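Local coordinates for pollen-specific leucine-rich repeat extensin-like protein 1 (Arabidopsis thaliana, PDB 6TME) that probably acts in the pollen cell wall as an extensin-type glycoprotein whose leucine-rich repeat domain binds a partner protein, at residues I49-W54 / A95-N100; A53-F58 / N64-W69; D73-K78 / S90-A95. All coordinates share one frame; numbering follows the deposited sequence.

Contact 1: residues I49-W54 / A95-N100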
loop_
_atom_site.group_PDB
_atom_site.type_symbol
_atom_site.label_atom_id
_atom_site.label_comp_id
_atom_site.label_asym_id
_atom_site.label_seq_id
_atom_site.Cartn_x
_atom_site.Cartn_y
_atom_site.Cartn_z
ATOM N N ILE A 49 -14.471 -29.689 1.712
ATOM C CA ILE A 49 -13.157 -30.308 1.878
ATOM C C ILE A 49 -12.081 -29.241 2.116
ATOM O O ILE A 49 -11.256 -29.353 3.036
ATOM C CB ILE A 49 -12.846 -31.183 0.650
ATOM C CG1 ILE A 49 -13.782 -32.405 0.615
ATOM C CG2 ILE A 49 -11.359 -31.594 0.623
ATOM C CD1 ILE A 49 -13.882 -33.100 -0.782
ATOM N N ALA A 50 -12.087 -28.182 1.297
ATOM C CA ALA A 50 -11.170 -27.059 1.482
ATOM C C ALA A 50 -11.228 -26.505 2.898
ATOM O O ALA A 50 -10.188 -26.320 3.554
ATOM C CB ALA A 50 -11.491 -25.951 0.478
ATOM N N LEU A 51 -12.438 -26.233 3.392
ATOM C CA LEU A 51 -12.534 -25.547 4.675
ATOM C C LEU A 51 -12.187 -26.478 5.822
ATOM O O LEU A 51 -11.610 -26.037 6.820
ATOM C CB LEU A 51 -13.924 -24.950 4.866
ATOM C CG LEU A 51 -14.255 -23.819 3.897
ATOM C CD1 LEU A 51 -15.779 -23.564 3.881
ATOM C CD2 LEU A 51 -13.462 -22.547 4.207
ATOM N N GLN A 52 -12.528 -27.768 5.700
ATOM C CA GLN A 52 -12.138 -28.722 6.737
ATOM C C GLN A 52 -10.629 -28.966 6.729
ATOM O O GLN A 52 -10.029 -29.152 7.796
ATOM C CB GLN A 52 -12.897 -30.055 6.591
ATOM C CG GLN A 52 -14.391 -30.019 6.988
ATOM C CD GLN A 52 -14.597 -29.543 8.419
ATOM O OE1 GLN A 52 -13.834 -29.900 9.306
ATOM N NE2 GLN A 52 -15.629 -28.733 8.647
ATOM N N ALA A 53 -9.996 -28.985 5.545
ATOM C CA ALA A 53 -8.538 -29.081 5.528
ATOM C C ALA A 53 -7.908 -27.853 6.181
ATOM O O ALA A 53 -6.881 -27.967 6.857
ATOM C CB ALA A 53 -8.025 -29.253 4.099
ATOM N N TRP A 54 -8.535 -26.682 6.031
ATOM C CA TRP A 54 -7.998 -25.462 6.632
ATOM C C TRP A 54 -8.139 -25.490 8.151
ATOM O O TRP A 54 -7.179 -25.197 8.882
ATOM C CB TRP A 54 -8.695 -24.236 6.037
ATOM C CG TRP A 54 -7.914 -22.959 6.157
ATOM C CD1 TRP A 54 -6.624 -22.816 6.604
ATOM C CD2 TRP A 54 -8.373 -21.639 5.832
ATOM N NE1 TRP A 54 -6.263 -21.492 6.584
ATOM C CE2 TRP A 54 -7.312 -20.748 6.107
ATOM C CE3 TRP A 54 -9.585 -21.122 5.350
ATOM C CZ2 TRP A 54 -7.425 -19.367 5.913
ATOM C CZ3 TRP A 54 -9.696 -19.751 5.144
ATOM C CH2 TRP A 54 -8.622 -18.886 5.426
ATOM N N ALA A 95 -18.049 -17.470 -2.389
ATOM C CA ALA A 95 -17.494 -16.368 -3.158
ATOM C C ALA A 95 -16.542 -15.524 -2.346
ATOM O O ALA A 95 -15.785 -14.727 -2.926
ATOM C CB ALA A 95 -18.619 -15.459 -3.699
ATOM N N GLY A 96 -16.563 -15.675 -1.031
ATOM C CA GLY A 96 -15.790 -14.810 -0.177
ATOM C C GLY A 96 -15.379 -15.482 1.113
ATOM O O GLY A 96 -16.098 -16.320 1.664
ATOM N N ILE A 97 -14.194 -15.120 1.579
ATOM C CA ILE A 97 -13.685 -15.518 2.872
ATOM C C ILE A 97 -13.274 -14.236 3.572
ATOM O O ILE A 97 -12.618 -13.386 2.968
ATOM C CB ILE A 97 -12.496 -16.476 2.720
ATOM C CG1 ILE A 97 -12.948 -17.745 1.996
ATOM C CG2 ILE A 97 -11.849 -16.715 4.070
ATOM C CD1 ILE A 97 -13.738 -18.699 2.861
ATOM N N ASP A 98 -13.708 -14.064 4.813
ATOM C CA ASP A 98 -13.349 -12.870 5.565
ATOM C C ASP A 98 -13.209 -13.277 7.024
ATOM O O ASP A 98 -14.211 -13.457 7.712
ATOM C CB ASP A 98 -14.356 -11.748 5.394
ATOM C CG ASP A 98 -13.852 -10.419 5.962
ATOM O OD1 ASP A 98 -12.965 -10.423 6.857
ATOM O OD2 ASP A 98 -14.335 -9.358 5.496
ATOM N N LEU A 99 -11.952 -13.385 7.471
ATOM C CA LEU A 99 -11.561 -13.681 8.842
ATOM C C LEU A 99 -10.776 -12.520 9.465
ATOM O O LEU A 99 -9.979 -12.731 10.385
ATOM C CB LEU A 99 -10.732 -14.969 8.880
ATOM C CG LEU A 99 -11.441 -16.208 8.308
ATOM C CD1 LEU A 99 -10.489 -17.432 8.146
ATOM C CD2 LEU A 99 -12.653 -16.558 9.185
ATOM N N ASN A 100 -10.976 -11.295 8.966
ATOM C CA ASN A 100 -10.247 -10.138 9.479
ATOM C C ASN A 100 -10.311 -10.087 10.995
ATOM O O ASN A 100 -11.387 -10.201 11.587
ATOM C CB ASN A 100 -10.797 -8.829 8.901
ATOM C CG ASN A 100 -10.305 -8.557 7.514
ATOM O OD1 ASN A 100 -9.430 -9.256 7.001
ATOM N ND2 ASN A 100 -10.871 -7.548 6.883
#
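W54 carries its indole off helix 43-56 with CG set anti to the backbone N (chi1 -158°), and I97 on strand 92-98 splits its branches, CG2 anti to the backbone N and CG1 beside it (chi1 -62°), so that each reaches a different helix residue. I97 CG2 comes in at the edge of the indole, near its plane, 3.9 Å from W54 CZ3. The other branch ends in I97 CD1, which lies 4.1 Å from CD2 of L51, one turn earlier on the helix. L99 meets the six-membered ring obliquely, its CD1 3.6 Å from W54 CH2 and 3.9 Å from W54 CZ3. I97 and L99 thus share the same corner of the indole. Between them, D98 OD1 accepts from N100 N at 3.0 Å in an Asx turn, while D98 OD2 bonds to the backbone of another protein chain. Beyond the strand, W54 also touches L108, P109 and the rings of F58 and F128. Were an alanine to replace W54, I97 CG2 and L99 CD1 would probably face a gap and the helix would lose much of its hold on the strand. All four touching residues are buried and no hydrogen bond crosses between the segments, which implies that helix and strand are joined here by apolar van der Waals contact rather than by directional bonds.

Contact 2: residues A53-F58 / N64-W69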
loop_
_atom_site.group_PDB
_atom_site.type_symbol
_atom_site.label_atom_id
_atom_site.label_comp_id
_atom_site.label_asym_id
_atom_site.label_seq_id
_atom_site.Cartn_x
_atom_site.Cartn_y
_atom_site.Cartn_z
ATOM N N ALA A 53 -9.996 -28.985 5.545
ATOM C CA ALA A 53 -8.538 -29.081 5.528
ATOM C C ALA A 53 -7.908 -27.853 6.181
ATOM O O ALA A 53 -6.881 -27.967 6.857
ATOM C CB ALA A 53 -8.025 -29.253 4.099
ATOM N N TRP A 54 -8.535 -26.682 6.031
ATOM C CA TRP A 54 -7.998 -25.462 6.632
ATOM C C TRP A 54 -8.139 -25.490 8.151
ATOM O O TRP A 54 -7.179 -25.197 8.882
ATOM C CB TRP A 54 -8.695 -24.236 6.037
ATOM C CG TRP A 54 -7.914 -22.959 6.157
ATOM C CD1 TRP A 54 -6.624 -22.816 6.604
ATOM C CD2 TRP A 54 -8.373 -21.639 5.832
ATOM N NE1 TRP A 54 -6.263 -21.492 6.584
ATOM C CE2 TRP A 54 -7.312 -20.748 6.107
ATOM C CE3 TRP A 54 -9.585 -21.122 5.350
ATOM C CZ2 TRP A 54 -7.425 -19.367 5.913
ATOM C CZ3 TRP A 54 -9.696 -19.751 5.144
ATOM C CH2 TRP A 54 -8.622 -18.886 5.426
ATOM N N LYS A 55 -9.322 -25.868 8.640
ATOM C CA LYS A 55 -9.563 -25.973 10.078
ATOM C C LYS A 55 -8.615 -26.967 10.749
ATOM O O LYS A 55 -8.196 -26.753 11.893
ATOM C CB LYS A 55 -11.017 -26.371 10.321
ATOM C CG LYS A 55 -11.427 -26.516 11.787
ATOM C CD LYS A 55 -12.850 -27.068 11.885
ATOM C CE LYS A 55 -13.422 -26.973 13.313
ATOM N NZ LYS A 55 -14.776 -27.645 13.368
ATOM N N LYS A 56 -8.276 -28.071 10.073
ATOM C CA LYS A 56 -7.255 -28.969 10.625
ATOM C C LYS A 56 -5.935 -28.244 10.862
ATOM O O LYS A 56 -5.225 -28.553 11.824
ATOM C CB LYS A 56 -7.016 -30.166 9.708
ATOM C CG LYS A 56 -8.100 -31.220 9.750
ATOM C CD LYS A 56 -7.649 -32.436 8.934
ATOM C CE LYS A 56 -8.663 -33.577 8.969
ATOM N NZ LYS A 56 -8.125 -34.771 8.238
ATOM N N ALA A 57 -5.601 -27.261 10.019
ATOM C CA ALA A 57 -4.377 -26.479 10.190
ATOM C C ALA A 57 -4.512 -25.338 11.190
ATOM O O ALA A 57 -3.540 -24.617 11.382
ATOM C CB ALA A 57 -3.917 -25.909 8.847
ATOM N N PHE A 58 -5.663 -25.146 11.837
ATOM C CA PHE A 58 -5.799 -24.074 12.824
ATOM C C PHE A 58 -5.209 -24.546 14.148
ATOM O O PHE A 58 -5.835 -25.325 14.869
ATOM C CB PHE A 58 -7.259 -23.675 13.011
ATOM C CG PHE A 58 -7.866 -22.983 11.830
ATOM C CD1 PHE A 58 -7.088 -22.654 10.715
ATOM C CD2 PHE A 58 -9.211 -22.630 11.844
ATOM C CE1 PHE A 58 -7.642 -22.000 9.623
ATOM C CE2 PHE A 58 -9.787 -21.986 10.747
ATOM C CZ PHE A 58 -8.999 -21.670 9.633
ATOM N N ASN A 64 -12.611 -18.571 18.848
ATOM C CA ASN A 64 -13.404 -19.740 18.454
ATOM C C ASN A 64 -14.179 -19.463 17.171
ATOM O O ASN A 64 -15.338 -19.867 17.011
ATOM C CB ASN A 64 -14.334 -20.178 19.589
ATOM C CG ASN A 64 -13.574 -20.480 20.870
ATOM O OD1 ASN A 64 -13.875 -19.935 21.933
ATOM N ND2 ASN A 64 -12.571 -21.335 20.768
ATOM N N THR A 65 -13.516 -18.763 16.250
ATOM C CA THR A 65 -14.144 -18.347 15.001
ATOM C C THR A 65 -14.631 -19.532 14.167
ATOM O O THR A 65 -15.677 -19.442 13.518
ATOM C CB THR A 65 -13.158 -17.477 14.217
ATOM O OG1 THR A 65 -13.020 -16.210 14.883
ATOM C CG2 THR A 65 -13.606 -17.261 12.759
ATOM N N ALA A 66 -13.879 -20.638 14.146
ATOM C CA ALA A 66 -14.215 -21.831 13.356
ATOM C C ALA A 66 -15.062 -22.859 14.125
ATOM O O ALA A 66 -15.232 -23.994 13.655
ATOM C CB ALA A 66 -12.923 -22.501 12.846
ATOM N N ALA A 67 -15.573 -22.491 15.302
ATOM C CA ALA A 67 -16.411 -23.386 16.094
ATOM C C ALA A 67 -17.552 -23.991 15.275
ATOM O O ALA A 67 -17.784 -25.204 15.325
ATOM C CB ALA A 67 -16.964 -22.625 17.301
ATOM N N ASN A 68 -18.284 -23.170 14.521
ATOM C CA ASN A 68 -19.413 -23.691 13.753
ATOM C C ASN A 68 -19.009 -24.264 12.395
ATOM O O ASN A 68 -19.894 -24.572 11.592
ATOM C CB ASN A 68 -20.497 -22.618 13.559
ATOM C CG ASN A 68 -20.152 -21.595 12.457
ATOM O OD1 ASN A 68 -18.985 -21.400 12.101
ATOM N ND2 ASN A 68 -21.179 -20.948 11.912
ATOM N N TRP A 69 -17.709 -24.435 12.119
ATOM C CA TRP A 69 -17.285 -25.045 10.852
ATOM C C TRP A 69 -17.441 -26.571 10.921
ATOM O O TRP A 69 -16.470 -27.336 11.006
ATOM C CB TRP A 69 -15.848 -24.673 10.518
ATOM C CG TRP A 69 -15.597 -23.267 10.141
ATOM C CD1 TRP A 69 -16.339 -22.166 10.485
ATOM C CD2 TRP A 69 -14.515 -22.789 9.340
ATOM N NE1 TRP A 69 -15.781 -21.041 9.951
ATOM C CE2 TRP A 69 -14.654 -21.388 9.248
ATOM C CE3 TRP A 69 -13.433 -23.406 8.699
ATOM C CZ2 TRP A 69 -13.749 -20.588 8.531
ATOM C CZ3 TRP A 69 -12.525 -22.603 7.988
ATOM C CH2 TRP A 69 -12.695 -21.213 7.911
HETATM O O HOH W 1 -15.734 -26.998 15.633
#
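K55 and A66 bring the two backbones together, CA to CA 7.0 Å, where 64-69 comes back on helix 43-56 through two successive type I turns, N64 to A67 and A66 to W69. In K55, CG stands anti to the backbone N (chi1 -180°) and the chain runs extended beyond it, sliding alongside W69 until NZ donates to W69 O at 2.9 Å. The ammonium sits above the carbonyl plane, 51° out of it, and so does not use a lone pair. W69 O also receives Q52 NE2, so two side chains of the helix hold this carbonyl. A water lies doubtfully close to K55 NZ (2.5 Å), and its bridge to A67 O is therefore tentative. Below this polar edge lies an apolar layer. A66 CB sits at the edge of the F58 ring, 3.8 Å from F58 CE2, and also over the rim of one W69 face. F58 and the six-membered ring of W69 meet obliquely, centroids 5.6 Å apart and planes at 56°. W54 adds its CE3 at the edge of W69, 4.0 Å from W69 CH2. On the five-membered ring, W69 NE1 donates to K78 O, and Y77 stacks on the indole. Helix and loop together belong to the leucine-rich repeat N-terminal domain, with W54, F58 and W69 forming part of its apolar packing.

Contact 3: residues D73-K78 / S90-A95; sequences DVCSYK and SVLVVA
C75 and V74 of the leucine-rich repeat N-terminal cap, where the 3-10 segment 74-76 carries one half of the disulfide C75-C82, pack against L92 and V94 of strand 92-98. The closest approach is between C75 SG and L92 CD2 at 3.4 Å, with L92 CG following at 3.8 Å from C75 SG. L92 gets there because its CG stands opposite the backbone N (chi1 -173°), which swings the isobutyl group off the strand onto the sulfur. The second meeting is methyl to methyl: V74 CG2 and V94 CG2 lie 4.0 Å apart, the two side chains crossing at about a right angle. With V74 CG1 opposite the carbonyl carbon (chi1 -73°), CG2 falls between the backbone N and the carbonyl carbon and meets V94. No hydrogen bond passes between the segments; the polar work is done inside 73-78. D73 O accepts both S76 OG, at 2.6 Å and in the carbonyl plane, and S76 N at 3.1 Å, and Y77 N closes the next step onto V74 O at 2.9 Å. These bonds close the short 3-10 turn. C75 is further constrained by its covalent bond to C82, whose strand 80-85 runs antiparallel beside 92-98. V74 also leans on L44 of helix 43-56, and V94 touches V80 and C82. The turn is therefore wedged between that helix and the first hairpin, while V93, pointing the other way, packs on an aromatic side chain of another protein chain.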
loop_
_atom_site.group_PDB
_atom_site.type_symbol
_atom_site.label_atom_id
_atom_site.label_comp_id
_atom_site.label_asym_id
_atom_site.label_seq_id
_atom_site.Cartn_x
_atom_site.Cartn_y
_atom_site.Cartn_z
ATOM N N ASP A 73 -23.137 -27.755 5.385
ATOM C CA ASP A 73 -23.659 -26.415 5.100
ATOM C C ASP A 73 -22.556 -25.355 5.250
ATOM O O ASP A 73 -22.529 -24.552 6.187
ATOM C CB ASP A 73 -24.836 -26.115 6.012
ATOM C CG ASP A 73 -25.547 -24.837 5.627
ATOM O OD1 ASP A 73 -25.300 -24.345 4.499
ATOM O OD2 ASP A 73 -26.332 -24.323 6.459
ATOM N N VAL A 74 -21.650 -25.328 4.267
ATOM C CA VAL A 74 -20.499 -24.419 4.338
ATOM C C VAL A 74 -20.930 -22.952 4.416
ATOM O O VAL A 74 -20.255 -22.133 5.060
ATOM C CB VAL A 74 -19.546 -24.654 3.143
ATOM C CG1 VAL A 74 -18.789 -25.944 3.321
ATOM C CG2 VAL A 74 -20.309 -24.665 1.826
ATOM N N CYS A 75 -22.054 -22.604 3.786
ATOM C CA CYS A 75 -22.507 -21.222 3.739
ATOM C C CYS A 75 -22.830 -20.655 5.110
ATOM O O CYS A 75 -22.842 -19.429 5.275
ATOM C CB CYS A 75 -23.728 -21.119 2.814
ATOM S SG CYS A 75 -23.314 -21.498 1.097
ATOM N N SER A 76 -23.078 -21.510 6.088
ATOM C CA SER A 76 -23.333 -21.055 7.439
ATOM C C SER A 76 -22.070 -20.970 8.292
ATOM O O SER A 76 -22.145 -20.486 9.432
ATOM C CB SER A 76 -24.356 -21.986 8.103
ATOM O OG SER A 76 -23.879 -23.319 8.066
ATOM N N TYR A 77 -20.922 -21.438 7.784
ATOM C CA TYR A 77 -19.646 -21.255 8.481
ATOM C C TYR A 77 -19.338 -19.776 8.703
ATOM O O TYR A 77 -19.505 -18.947 7.806
ATOM C CB TYR A 77 -18.490 -21.864 7.681
ATOM C CG TYR A 77 -18.418 -23.353 7.626
ATOM C CD1 TYR A 77 -19.507 -24.154 7.988
ATOM C CD2 TYR A 77 -17.259 -23.972 7.214
ATOM C CE1 TYR A 77 -19.426 -25.535 7.938
ATOM C CE2 TYR A 77 -17.156 -25.342 7.154
ATOM C CZ TYR A 77 -18.245 -26.127 7.523
ATOM O OH TYR A 77 -18.131 -27.503 7.462
ATOM N N LYS A 78 -18.858 -19.449 9.901
ATOM C CA LYS A 78 -18.496 -18.075 10.208
ATOM C C LYS A 78 -17.267 -17.660 9.405
ATOM O O LYS A 78 -16.243 -18.351 9.430
ATOM C CB LYS A 78 -18.211 -17.910 11.699
ATOM C CG LYS A 78 -17.938 -16.447 12.066
ATOM C CD LYS A 78 -17.892 -16.203 13.555
ATOM C CE LYS A 78 -17.701 -14.713 13.842
ATOM N NZ LYS A 78 -17.458 -14.415 15.286
ATOM N N SER A 90 -28.821 -19.249 -10.208
ATOM C CA SER A 90 -29.500 -20.327 -9.504
ATOM C C SER A 90 -28.535 -21.290 -8.809
ATOM O O SER A 90 -28.978 -22.157 -8.046
ATOM C CB SER A 90 -30.376 -21.104 -10.482
ATOM O OG SER A 90 -29.563 -21.933 -11.283
ATOM N N VAL A 91 -27.237 -21.167 -9.055
ATOM C CA VAL A 91 -26.220 -21.967 -8.382
ATOM C C VAL A 91 -25.611 -21.172 -7.228
ATOM O O VAL A 91 -25.349 -19.965 -7.352
ATOM C CB VAL A 91 -25.145 -22.426 -9.380
ATOM C CG1 VAL A 91 -24.009 -23.150 -8.638
ATOM C CG2 VAL A 91 -25.795 -23.325 -10.440
ATOM N N LEU A 92 -25.412 -21.852 -6.100
ATOM C CA LEU A 92 -24.831 -21.297 -4.883
ATOM C C LEU A 92 -23.348 -21.629 -4.841
ATOM O O LEU A 92 -22.981 -22.792 -5.033
ATOM C CB LEU A 92 -25.512 -21.882 -3.643
ATOM C CG LEU A 92 -25.156 -21.288 -2.272
ATOM C CD1 LEU A 92 -25.624 -19.840 -2.172
ATOM C CD2 LEU A 92 -25.761 -22.130 -1.146
ATOM N N VAL A 93 -22.501 -20.614 -4.583
ATOM C CA VAL A 93 -21.046 -20.786 -4.529
ATOM C C VAL A 93 -20.476 -20.041 -3.329
ATOM O O VAL A 93 -21.071 -19.081 -2.827
ATOM C CB VAL A 93 -20.333 -20.299 -5.821
ATOM C CG1 VAL A 93 -20.910 -20.963 -7.073
ATOM C CG2 VAL A 93 -20.373 -18.769 -5.937
ATOM N N VAL A 94 -19.321 -20.509 -2.856
ATOM C CA VAL A 94 -18.532 -19.789 -1.858
ATOM C C VAL A 94 -17.714 -18.736 -2.602
ATOM O O VAL A 94 -16.795 -19.064 -3.360
ATOM C CB VAL A 94 -17.626 -20.731 -1.051
ATOM C CG1 VAL A 94 -16.659 -19.928 -0.177
ATOM C CG2 VAL A 94 -18.456 -21.679 -0.182
ATOM N N ALA A 95 -18.049 -17.470 -2.389
ATOM C CA ALA A 95 -17.494 -16.368 -3.158
ATOM C C ALA A 95 -16.542 -15.524 -2.346
ATOM O O ALA A 95 -15.785 -14.727 -2.926
ATOM C CB ALA A 95 -18.619 -15.459 -3.699
#

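How the contacts relate
From the N terminus, helix 43-56 supplies the first segments of contacts 1 and 2, which share A53 and W54. Contact 2 closes first, turning the chain back on the helix after a short loop. Contact 3 follows in series, its segments enclosing strand 80-85 and bringing 73-78 onto strand 92-98. Contact 1 closes the widest loop, from the helix to the same strand, with contact 3 nested inside it and A95 common to both. Q52 NE2 reaches both W69 O and Y77 OH, and N68 OD1 accepts K78 N, so the three contacts bind helix, cap loops and first hairpin to the start of the repeats.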